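Local coordinates for protein tautomerase (Advenella mimigardefordensis DPN7, PDB 6VVW) that is a small enzyme of the tautomerase family, built on beta-alpha-beta units and assembled from three chains, at residues L92-S95 against D96-R100. Residues are numbered along the deposited sequence; the frame is centred on the assembly and turned at random.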
loop_
_atom_site.group_PDB
_atom_site.type_symbol
_atom_site.label_atom_id
_atom_site.label_comp_id
_atom_site.label_asym_id
_atom_site.label_seq_id
_atom_site.Cartn_x
_atom_site.Cartn_y
_atom_site.Cartn_z
ATOM N N LEU A 92 13.025 10.784 12.531
ATOM C CA LEU A 92 13.585 9.645 11.816
ATOM C C LEU A 92 15.010 9.878 11.351
ATOM O O LEU A 92 15.628 8.947 10.830
ATOM C CB LEU A 92 12.735 9.290 10.597
ATOM C CG LEU A 92 11.345 8.705 10.800
ATOM C CD1 LEU A 92 10.781 8.329 9.450
ATOM C CD2 LEU A 92 11.374 7.488 11.721
ATOM N N ASP A 93 15.521 11.099 11.480
ATOM C CA ASP A 93 16.909 11.446 11.160
ATOM C C ASP A 93 17.265 11.128 9.708
ATOM O O ASP A 93 18.164 10.339 9.406
ATOM C CB ASP A 93 17.862 10.760 12.137
ATOM C CG ASP A 93 17.494 11.040 13.561
ATOM O OD1 ASP A 93 17.342 12.241 13.880
ATOM O OD2 ASP A 93 17.330 10.077 14.345
ATOM N N VAL A 94 16.562 11.802 8.807
ATOM C CA VAL A 94 16.680 11.601 7.377
ATOM C C VAL A 94 16.622 12.973 6.712
ATOM O O VAL A 94 16.605 14.006 7.388
ATOM C CB VAL A 94 15.589 10.639 6.854
ATOM C CG1 VAL A 94 14.285 11.373 6.547
ATOM C CG2 VAL A 94 16.095 9.842 5.676
ATOM N N SER A 95 16.644 13.001 5.378
ATOM C CA SER A 95 16.564 14.274 4.675
ATOM C C SER A 95 15.117 14.609 4.368
ATOM O O SER A 95 14.273 13.724 4.235
ATOM C CB SER A 95 17.364 14.260 3.375
ATOM O OG SER A 95 17.319 15.543 2.757
ATOM N N ASP A 96 14.839 15.913 4.288
ATOM C CA ASP A 96 13.525 16.376 3.855
ATOM C C ASP A 96 13.191 15.847 2.473
ATOM O O ASP A 96 12.073 15.370 2.228
ATOM C CB ASP A 96 13.512 17.900 3.847
ATOM C CG ASP A 96 14.715 18.467 3.145
ATOM O OD1 ASP A 96 15.749 17.752 3.093
ATOM O OD2 ASP A 96 14.632 19.608 2.640
ATOM N N SER A 97 14.170 15.903 1.565
ATOM C CA SER A 97 13.970 15.594 0.158
ATOM C C SER A 97 13.546 14.163 -0.107
ATOM O O SER A 97 13.022 13.885 -1.192
ATOM C CB SER A 97 15.254 15.842 -0.611
ATOM O OG SER A 97 15.324 14.914 -1.684
ATOM N N CYS A 98 13.779 13.240 0.829
ATOM C CA CYS A 98 13.668 11.814 0.535
ATOM C C CYS A 98 12.368 11.207 1.011
ATOM O O CYS A 98 12.181 9.990 0.877
ATOM C CB CYS A 98 14.825 11.037 1.164
ATOM S SG CYS A 98 14.468 10.466 2.817
ATOM N N ILE A 99 11.468 12.016 1.548
ATOM C CA ILE A 99 10.168 11.540 1.994
ATOM C C ILE A 99 9.157 11.747 0.880
ATOM O O ILE A 99 8.966 12.867 0.402
ATOM C CB ILE A 99 9.736 12.262 3.270
ATOM C CG1 ILE A 99 10.591 11.748 4.447
ATOM C CG2 ILE A 99 8.234 12.072 3.489
ATOM C CD1 ILE A 99 11.281 12.834 5.250
ATOM N N ARG A 100 8.522 10.675 0.448
ATOM C CA ARG A 100 7.489 10.768 -0.560
ATOM C C ARG A 100 6.176 10.445 0.114
ATOM O O ARG A 100 5.926 9.294 0.467
ATOM C CB ARG A 100 7.764 9.824 -1.716
ATOM C CG ARG A 100 8.900 10.282 -2.507
ATOM C CD ARG A 100 8.784 11.765 -2.751
ATOM N NE ARG A 100 9.630 12.149 -3.865
ATOM C CZ ARG A 100 10.727 12.886 -3.754
ATOM N NH1 ARG A 100 11.106 13.343 -2.579
ATOM N NH2 ARG A 100 11.444 13.166 -4.827
#
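Val94 reaches across the turn to Cys98 and Ile99. CB of Val94 lies 4.2 Å from SG of Cys98, at the limit of contact. There the side chain forks: CG2 of Val94 presses on SG of Cys98 at 3.3 Å, a close approach, while CG1 of Val94 meets CD1 of Ile99 at 3.6 Å and also skirts the sulfur. With CG1 set between its own backbone N and carbonyl carbon (chi1 85°), both methyls are turned to the returning chain. CD1 of Ile99 also touches O of Ser95, 3.3 Å away, and the isoleucine side chain packs on Ala88 and Val89 of helix 74-92 and on Val62 of strand 62-69.

The turn also carries a weak backbone bond from Cys98 N to Ser95 O, long at 3.5 Å but fairly straight (164°). Next to it, Ser95 swings OG anti to its backbone N (chi1 -177°) and donates to OD1 of Asp96 at 2.7 Å, arriving nearly in line with the C-O bond.

This is the connection from helix 74-92 into strand 99-106, part of a beta-alpha-beta crossover. Its chemistry implies a turn whose own backbone bonds are long and weak, accompanied by methyl-sulfur and methyl-methyl packing and a short hydroxyl-carboxylate bond.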